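PDB 6W3F: Rd1NTF2_05_I64F_A80G_T94P_D101K_L106W from Synthetic construct, which is a de novo designed NTF2-like protein of no known natural function, probably built to explore pocket shapes in this fold. Local coordinates for residues 26-31 with 104-109; 62-67 with 82-87. All blocks are in the same frame, centred on the assembly; numbering follows the deposited sequence.

Contact 1: 26-31 with 104-109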
ATOM      1  N   LEU A  26      -6.499   8.117   0.528  1.00 42.91           N
ATOM      2  CA  LEU A  26      -5.759   7.115  -0.227  1.00 38.81           C
ATOM      3  C   LEU A  26      -5.225   7.693  -1.531  1.00 41.12           C
ATOM      4  O   LEU A  26      -4.064   7.460  -1.887  1.00 40.07           O
ATOM      5  CB  LEU A  26      -6.651   5.908  -0.498  1.00 40.63           C
ATOM      6  CG  LEU A  26      -5.931   4.674  -1.045  1.00 43.08           C
ATOM      7  CD1 LEU A  26      -4.806   4.249  -0.119  1.00 44.84           C
ATOM      8  CD2 LEU A  26      -6.900   3.536  -1.244  1.00 47.28           C
ATOM      9  N   ARG A  27      -6.050   8.467  -2.257  1.00 34.97           N
ATOM     10  CA  ARG A  27      -5.582   9.079  -3.495  1.00 33.38           C
ATOM     11  C   ARG A  27      -4.355   9.934  -3.254  1.00 32.30           C
ATOM     12  O   ARG A  27      -3.423   9.921  -4.059  1.00 31.90           O
ATOM     13  CB  ARG A  27      -6.687   9.936  -4.141  1.00 39.65           C
ATOM     14  CG  ARG A  27      -7.779   9.135  -4.849  1.00 41.69           C
ATOM     15  CD  ARG A  27      -8.725  10.019  -5.653  1.00 46.75           C
ATOM     16  N   ASP A  28      -4.341  10.690  -2.153  1.00 36.64           N
ATOM     17  CA  ASP A  28      -3.238  11.581  -1.822  1.00 38.83           C
ATOM     18  C   ASP A  28      -1.924  10.843  -1.647  1.00 35.00           C
ATOM     19  O   ASP A  28      -0.863  11.467  -1.715  1.00 36.61           O
ATOM     20  CB  ASP A  28      -3.580  12.340  -0.534  1.00 50.94           C
ATOM     21  CG  ASP A  28      -2.455  13.255  -0.066  1.00 65.20           C
ATOM     22  OD1 ASP A  28      -2.345  14.390  -0.589  1.00 70.30           O
ATOM     23  OD2 ASP A  28      -1.683  12.843   0.833  1.00 69.94           O
ATOM     24  N   GLN A  29      -1.968   9.539  -1.406  1.00 40.59           N
ATOM     25  CA  GLN A  29      -0.754   8.774  -1.207  1.00 37.83           C
ATOM     26  C   GLN A  29      -0.187   8.217  -2.497  1.00 35.78           C
ATOM     27  O   GLN A  29       0.905   7.639  -2.464  1.00 37.77           O
ATOM     28  CB  GLN A  29      -1.054   7.640  -0.223  1.00 34.83           C
ATOM     29  CG  GLN A  29      -1.548   8.092   1.129  1.00 32.00           C
ATOM     30  CD  GLN A  29      -0.577   9.000   1.851  1.00 41.47           C
ATOM     31  OE1 GLN A  29       0.634   8.794   1.801  1.00 51.78           O
ATOM     32  NE2 GLN A  29      -1.096  10.026   2.511  1.00 50.94           N
ATOM     33  N   MET A  30      -0.893   8.388  -3.618  1.00 34.77           N
ATOM     34  CA  MET A  30      -0.564   7.725  -4.869  1.00 30.90           C
ATOM     35  C   MET A  30       0.077   8.647  -5.891  1.00 33.57           C
ATOM     36  O   MET A  30      -0.310   9.814  -6.024  1.00 34.96           O
ATOM     37  CB  MET A  30      -1.836   7.127  -5.474  1.00 34.18           C
ATOM     38  CG  MET A  30      -2.355   5.935  -4.661  1.00 35.21           C
ATOM     39  SD  MET A  30      -3.925   5.461  -5.244  1.00 38.79           S
ATOM     40  CE  MET A  30      -4.056   3.851  -4.432  1.00 53.81           C
ATOM     41  N   ASP A  31       1.030   8.104  -6.645  1.00 30.81           N
ATOM     42  CA  ASP A  31       1.493   8.770  -7.855  1.00 32.53           C
ATOM     43  C   ASP A  31       0.306   8.948  -8.803  1.00 31.94           C
ATOM     44  O   ASP A  31      -0.621   8.128  -8.799  1.00 30.00           O
ATOM     45  CB  ASP A  31       2.582   7.945  -8.534  1.00 28.31           C
ATOM     46  CG  ASP A  31       3.301   8.703  -9.624  1.00 30.95           C
ATOM     47  OD1 ASP A  31       4.291   9.382  -9.308  1.00 34.57           O
ATOM     48  OD2 ASP A  31       2.930   8.587 -10.807  1.00 33.37           O
ATOM     49  N   ASN A 104       9.201  15.923  -3.096  1.00 53.61           N
ATOM     50  CA  ASN A 104       8.990  17.062  -2.207  1.00 60.47           C
ATOM     51  C   ASN A 104       8.869  16.613  -0.756  1.00 59.28           C
ATOM     52  O   ASN A 104       8.056  17.137   0.009  1.00 62.50           O
ATOM     53  CB  ASN A 104       7.756  17.858  -2.635  1.00 62.57           C
ATOM     54  CG  ASN A 104       7.858  18.352  -4.060  1.00 71.31           C
ATOM     55  OD1 ASN A 104       8.949  18.408  -4.631  1.00 72.28           O
ATOM     56  ND2 ASN A 104       6.718  18.730  -4.642  1.00 71.16           N
ATOM     57  N   GLY A 105       9.695  15.644  -0.374  1.00 62.57           N
ATOM     58  CA  GLY A 105       9.658  15.088   0.961  1.00 64.12           C
ATOM     59  C   GLY A 105       8.462  14.219   1.253  1.00 61.77           C
ATOM     60  O   GLY A 105       8.159  13.976   2.420  1.00 61.54           O
ATOM     61  N   LYS A 106       7.772  13.737   0.221  1.00 45.36           N
ATOM     62  CA  LYS A 106       6.524  13.003   0.371  1.00 44.33           C
ATOM     63  C   LYS A 106       6.592  11.740  -0.465  1.00 40.78           C
ATOM     64  O   LYS A 106       6.880  11.797  -1.664  1.00 36.66           O
ATOM     65  CB  LYS A 106       5.328  13.854  -0.065  1.00 57.48           C
ATOM     66  CG  LYS A 106       3.986  13.207   0.198  1.00 65.62           C
ATOM     67  CD  LYS A 106       2.848  14.210  -0.056  1.00 73.80           C
ATOM     68  CE  LYS A 106       1.481  13.621   0.283  1.00 73.89           C
ATOM     69  NZ  LYS A 106       1.028  12.604  -0.707  1.00 66.71           N
ATOM     70  N   TRP A 107       6.321  10.608   0.177  1.00 46.01           N
ATOM     71  CA  TRP A 107       6.372   9.326  -0.497  1.00 37.50           C
ATOM     72  C   TRP A 107       5.052   9.063  -1.195  1.00 36.55           C
ATOM     73  O   TRP A 107       3.977   9.216  -0.599  1.00 38.55           O
ATOM     74  CB  TRP A 107       6.667   8.234   0.511  1.00 37.92           C
ATOM     75  CG  TRP A 107       8.034   8.286   1.086  1.00 31.99           C
ATOM     76  CD1 TRP A 107       8.395   8.818   2.289  1.00 34.93           C
ATOM     77  CD2 TRP A 107       9.231   7.807   0.479  1.00 33.97           C
ATOM     78  NE1 TRP A 107       9.751   8.682   2.478  1.00 34.97           N
ATOM     79  CE2 TRP A 107      10.286   8.052   1.386  1.00 33.88           C
ATOM     80  CE3 TRP A 107       9.517   7.184  -0.740  1.00 35.92           C
ATOM     81  CZ2 TRP A 107      11.606   7.705   1.107  1.00 34.70           C
ATOM     82  CZ3 TRP A 107      10.822   6.818  -1.007  1.00 34.46           C
ATOM     83  CH2 TRP A 107      11.855   7.087  -0.085  1.00 33.58           C
ATOM     84  N   LEU A 108       5.139   8.665  -2.458  1.00 31.48           N
ATOM     85  CA  LEU A 108       3.971   8.340  -3.264  1.00 32.30           C
ATOM     86  C   LEU A 108       4.117   6.932  -3.822  1.00 31.24           C
ATOM     87  O   LEU A 108       5.213   6.516  -4.210  1.00 30.34           O
ATOM     88  CB  LEU A 108       3.805   9.329  -4.408  1.00 37.70           C
ATOM     89  CG  LEU A 108       3.468  10.783  -4.035  1.00 37.21           C
ATOM     90  CD1 LEU A 108       3.555  11.565  -5.319  1.00 38.67           C
ATOM     91  CD2 LEU A 108       2.111  10.896  -3.387  1.00 36.93           C
ATOM     92  N   ILE A 109       3.011   6.197  -3.875  1.00 30.56           N
ATOM     93  CA  ILE A 109       3.036   4.829  -4.366  1.00 29.92           C
ATOM     94  C   ILE A 109       3.076   4.850  -5.882  1.00 33.00           C
ATOM     95  O   ILE A 109       2.167   5.407  -6.521  1.00 35.27           O
ATOM     96  CB  ILE A 109       1.818   4.035  -3.883  1.00 32.53           C
ATOM     97  CG1 ILE A 109       1.613   4.196  -2.375  1.00 31.46           C
ATOM     98  CG2 ILE A 109       1.985   2.561  -4.230  1.00 31.61           C
ATOM     99  CD1 ILE A 109       0.216   3.767  -1.931  1.00 31.73           C
TER
HETATM  100  O   HOH W   1       2.436  10.376   1.325  1.00 41.20           O
HETATM  101  O   HOH W   2       2.692   6.857   0.161  1.00 42.81           O

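Contact 2: 62-67 with 82-87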
ATOM      1  N   HIS A  62      -9.619  -7.318   9.608  1.00 35.49           N
ATOM      2  CA  HIS A  62      -8.311  -6.899  10.085  1.00 36.30           C
ATOM      3  C   HIS A  62      -7.366  -6.966   8.906  1.00 39.10           C
ATOM      4  O   HIS A  62      -7.454  -7.888   8.087  1.00 35.14           O
ATOM      5  CB  HIS A  62      -7.748  -7.773  11.208  1.00 39.90           C
ATOM      6  CG  HIS A  62      -6.289  -7.538  11.479  1.00 41.06           C
ATOM      7  ND1 HIS A  62      -5.842  -6.523  12.298  1.00 43.85           N
ATOM      8  CD2 HIS A  62      -5.180  -8.170  11.027  1.00 44.70           C
ATOM      9  CE1 HIS A  62      -4.522  -6.549  12.351  1.00 43.05           C
ATOM     10  NE2 HIS A  62      -4.095  -7.539  11.587  1.00 40.15           N
ATOM     11  N   ILE A  63      -6.464  -5.999   8.827  1.00 34.19           N
ATOM     12  CA  ILE A  63      -5.456  -5.984   7.779  1.00 36.55           C
ATOM     13  C   ILE A  63      -4.139  -5.577   8.424  1.00 36.16           C
ATOM     14  O   ILE A  63      -4.090  -4.632   9.216  1.00 36.89           O
ATOM     15  CB  ILE A  63      -5.887  -5.046   6.635  1.00 40.75           C
ATOM     16  CG1 ILE A  63      -4.892  -5.117   5.476  1.00 48.69           C
ATOM     17  CG2 ILE A  63      -6.058  -3.632   7.157  1.00 41.83           C
ATOM     18  CD1 ILE A  63      -5.399  -4.400   4.223  1.00 46.96           C
ATOM     19  N   SER A  64      -3.085  -6.314   8.129  1.00 34.28           N
ATOM     20  CA  SER A  64      -1.748  -5.966   8.574  1.00 34.86           C
ATOM     21  C   SER A  64      -0.761  -6.348   7.488  1.00 36.63           C
ATOM     22  O   SER A  64      -1.105  -7.053   6.535  1.00 37.92           O
ATOM     23  CB  SER A  64      -1.387  -6.674   9.893  1.00 41.16           C
ATOM     24  OG  SER A  64      -1.609  -8.064   9.791  1.00 43.75           O
ATOM     25  N   PHE A  65       0.479  -5.862   7.634  1.00 34.15           N
ATOM     26  CA  PHE A  65       1.545  -6.121   6.684  1.00 34.05           C
ATOM     27  C   PHE A  65       2.838  -6.359   7.443  1.00 38.43           C
ATOM     28  O   PHE A  65       3.218  -5.553   8.300  1.00 39.49           O
ATOM     29  CB  PHE A  65       1.712  -4.960   5.714  1.00 31.76           C
ATOM     30  CG  PHE A  65       2.877  -5.104   4.765  1.00 33.52           C
ATOM     31  CD1 PHE A  65       2.783  -5.903   3.648  1.00 38.53           C
ATOM     32  CD2 PHE A  65       4.052  -4.407   4.974  1.00 43.05           C
ATOM     33  CE1 PHE A  65       3.841  -6.010   2.755  1.00 39.95           C
ATOM     34  CE2 PHE A  65       5.120  -4.505   4.072  1.00 43.05           C
ATOM     35  CZ  PHE A  65       5.006  -5.305   2.972  1.00 41.09           C
ATOM     36  N   THR A  66       3.479  -7.492   7.156  1.00 34.84           N
ATOM     37  CA  THR A  66       4.747  -7.866   7.762  1.00 35.56           C
ATOM     38  C   THR A  66       5.844  -7.741   6.719  1.00 34.15           C
ATOM     39  O   THR A  66       5.858  -8.489   5.734  1.00 38.08           O
ATOM     40  CB  THR A  66       4.698  -9.285   8.305  1.00 38.76           C
ATOM     41  OG1 THR A  66       3.683  -9.351   9.309  1.00 47.85           O
ATOM     42  CG2 THR A  66       6.047  -9.681   8.864  1.00 40.20           C
ATOM     43  N   LEU A  67       6.746  -6.789   6.932  1.00 35.40           N
ATOM     44  CA  LEU A  67       7.831  -6.543   5.995  1.00 36.04           C
ATOM     45  C   LEU A  67       8.798  -7.722   5.956  1.00 34.62           C
ATOM     46  O   LEU A  67       9.300  -8.159   6.994  1.00 37.74           O
ATOM     47  CB  LEU A  67       8.570  -5.271   6.399  1.00 34.81           C
ATOM     48  CG  LEU A  67       9.711  -4.736   5.549  1.00 41.68           C
ATOM     49  CD1 LEU A  67       9.171  -4.339   4.198  1.00 47.34           C
ATOM     50  CD2 LEU A  67      10.351  -3.544   6.249  1.00 43.05           C
ATOM     51  N   GLU A  82       4.234  -9.742   3.508  1.00 30.57           N
ATOM     52  CA  GLU A  82       3.027 -10.538   3.578  1.00 30.93           C
ATOM     53  C   GLU A  82       1.915  -9.690   4.177  1.00 30.86           C
ATOM     54  O   GLU A  82       2.066  -9.142   5.273  1.00 29.85           O
ATOM     55  CB  GLU A  82       3.272 -11.795   4.401  1.00 39.07           C
ATOM     56  CG  GLU A  82       2.056 -12.635   4.562  1.00 45.75           C
ATOM     57  CD  GLU A  82       2.432 -14.040   4.983  1.00 47.11           C
ATOM     58  OE1 GLU A  82       2.897 -14.825   4.120  1.00 45.56           O
ATOM     59  OE2 GLU A  82       2.292 -14.324   6.182  1.00 43.06           O
ATOM     60  N   VAL A  83       0.811  -9.601   3.462  1.00 32.87           N
ATOM     61  CA  VAL A  83      -0.404  -9.021   3.997  1.00 32.80           C
ATOM     62  C   VAL A  83      -1.174 -10.132   4.686  1.00 33.01           C
ATOM     63  O   VAL A  83      -1.392 -11.197   4.105  1.00 34.30           O
ATOM     64  CB  VAL A  83      -1.244  -8.368   2.893  1.00 34.45           C
ATOM     65  CG1 VAL A  83      -2.583  -7.873   3.473  1.00 39.91           C
ATOM     66  CG2 VAL A  83      -0.469  -7.231   2.273  1.00 36.53           C
ATOM     67  N   ARG A  84      -1.590  -9.883   5.915  1.00 34.37           N
ATOM     68  CA  ARG A  84      -2.504 -10.778   6.608  1.00 42.55           C
ATOM     69  C   ARG A  84      -3.878 -10.132   6.652  1.00 41.55           C
ATOM     70  O   ARG A  84      -4.035  -9.072   7.262  1.00 39.25           O
ATOM     71  CB  ARG A  84      -2.035 -11.099   8.025  1.00 62.08           C
ATOM     72  CG  ARG A  84      -3.077 -11.897   8.803  1.00 62.37           C
ATOM     73  CD  ARG A  84      -2.483 -12.529  10.052  1.00 61.86           C
ATOM     74  NE  ARG A  84      -2.075 -11.522  11.028  1.00 61.01           N
ATOM     75  CZ  ARG A  84      -1.520 -11.809  12.202  1.00 60.57           C
ATOM     76  NH1 ARG A  84      -1.300 -13.071  12.538  1.00 60.86           N
ATOM     77  NH2 ARG A  84      -1.177 -10.833  13.034  1.00 59.96           N
ATOM     78  N   ILE A  85      -4.858 -10.784   6.030  1.00 37.09           N
ATOM     79  CA  ILE A  85      -6.243 -10.346   6.017  1.00 40.14           C
ATOM     80  C   ILE A  85      -7.075 -11.303   6.859  1.00 43.13           C
ATOM     81  O   ILE A  85      -6.941 -12.518   6.733  1.00 42.18           O
ATOM     82  CB  ILE A  85      -6.806 -10.322   4.581  1.00 34.27           C
ATOM     83  CG1 ILE A  85      -5.991  -9.380   3.701  1.00 38.37           C
ATOM     84  CG2 ILE A  85      -8.271  -9.931   4.621  1.00 42.68           C
ATOM     85  CD1 ILE A  85      -6.158  -7.923   4.047  1.00 40.56           C
ATOM     86  N   VAL A  86      -7.970 -10.762   7.672  1.00 39.05           N
ATOM     87  CA  VAL A  86      -8.939 -11.572   8.408  1.00 39.81           C
ATOM     88  C   VAL A  86     -10.339 -11.180   7.951  1.00 45.07           C
ATOM     89  O   VAL A  86     -10.674  -9.989   7.911  1.00 43.64           O
ATOM     90  CB  VAL A  86      -8.774 -11.402   9.930  1.00 35.21           C
ATOM     91  CG1 VAL A  86      -9.868 -12.118  10.694  1.00 45.95           C
ATOM     92  CG2 VAL A  86      -7.414 -11.915  10.343  1.00 34.60           C
ATOM     93  N   HIS A  87     -11.145 -12.177   7.584  1.00 41.33           N
ATOM     94  CA  HIS A  87     -12.515 -11.930   7.173  1.00 46.69           C
ATOM     95  C   HIS A  87     -13.423 -12.985   7.782  1.00 48.76           C
ATOM     96  O   HIS A  87     -13.306 -14.170   7.454  1.00 38.18           O
ATOM     97  CB  HIS A  87     -12.668 -11.947   5.652  1.00 40.91           C
ATOM     98  CG  HIS A  87     -14.092 -11.823   5.210  1.00 50.80           C
ATOM     99  ND1 HIS A  87     -14.740 -10.605   5.125  1.00 51.72           N
ATOM    100  CD2 HIS A  87     -15.003 -12.760   4.858  1.00 51.61           C
ATOM    101  CE1 HIS A  87     -15.985 -10.801   4.723  1.00 53.86           C
ATOM    102  NE2 HIS A  87     -16.170 -12.099   4.555  1.00 55.76           N
TER

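Contact 1: 26-31 with 104-109
D28 meets K106 through a salt bridge from OD2 to NZ, 3.1 Å long and weak as a hydrogen bond. The lysine chain runs extended to CE and bends only at its last torsion (chi4 -73°), which swings NZ toward the aspartate; the 2.4 Å between K106 NZ and D28 O is too short to be taken at face value. An alanine in place of K106 would probably leave the D28 carboxylate without its charged mate. At Q29 the backbone takes over: O accepts I109 N at 2.9 Å, with the donor in the carbonyl plane, and also lies 3.2 Å from L108 CA. M30 pairs with I109 in a short parallel beta bridge that joins the chain after helix 23-28 to strand 106-114 of the NTF2-like fold, their side chains on the same face with M30 CG 4.3 Å from I109 CD1. D31 N completes the bridge by donating to I109 O at 2.9 Å from above the carbonyl plane, while its carboxylate OD2 accepts N33 N. M30 packs on L53 of helix 46-56, I109 lies against L14 of helix 6-20 and F100 of strand 90-103, and L108 makes backbone bonds with R101 of that strand.

Contact 2: 62-67 with 82-87
I63 and I85 run alongside each other in the same direction, in an antiparallel beta hairpin made by strands 62-73 and 76-87 of the NTF2-like sheet. I85 CD1 presses on I63 CG1 at 3.4 Å, tighter than usual for two carbons, and also touches I63 CD1. V83 meets the same isoleucine obliquely, CG1 against CG1, and turns its other methyl, CG2, to the phenylalanine. F65 and V83 cross at about a right angle: F65 CG stands anti to the backbone N (chi1 175°), and the ring meets V83 at its edge, V83 CG2 lying near the ring plane, 3.8 Å from F65 CD1. These four residues share one face of the sheet, where Y114 of strand 106-114 touches V83 and I85, and I11 of helix 6-20 packs on F65.

The other face carries H62, S64 and T66 opposite V86, R84 and E82, and it is more polar. H62 and V86 approach each other at their CB atoms, 4.0 Å apart. R84 bends at chi3 and brings the edge of its guanidinium near S64 OG, while R84 CB lies 3.5 Å from that oxygen.

Between the backbones, S64 N donates to R84 O at 3.0 Å and R84 N to S64 O at 2.9 Å, and two bonds likewise hold the T66-E82 pair. At the H62-V86 pair V86 N donates well to H62 O, but the return bond from H62 N to V86 O is weak. Carbonyls also take CA-H contacts from the pairs between, as where V83 CA approaches S64 O. The S64 hydroxyl stands between the backbone N and the carbonyl carbon (chi1 52°), and from there S64 OG hydrogen-bonds H62 NE2 at 3.1 Å.

In the fold
From the N terminus, the chain first runs through helix 6-20 and helix 23-28 into residues 26-31, whose partner, 104-109, comes only after 72 intervening residues; contact 1 thus closes a long loop that spans most of the sheet. Contact 2 falls wholly within that loop and closes one of its own, with 14 intervening residues, at the open end of a hairpin, away from its turn. The two do not cross or touch: their centres are about 21 Å apart, on opposite sides of the chain's centre. Both reach the same mixed sheet. Contact 1 ties helix 23-28 and strand 30-31 to strand 106-114, whereas contact 2 holds strand 62-73, one of the two outermost strands, to its neighbour 76-87.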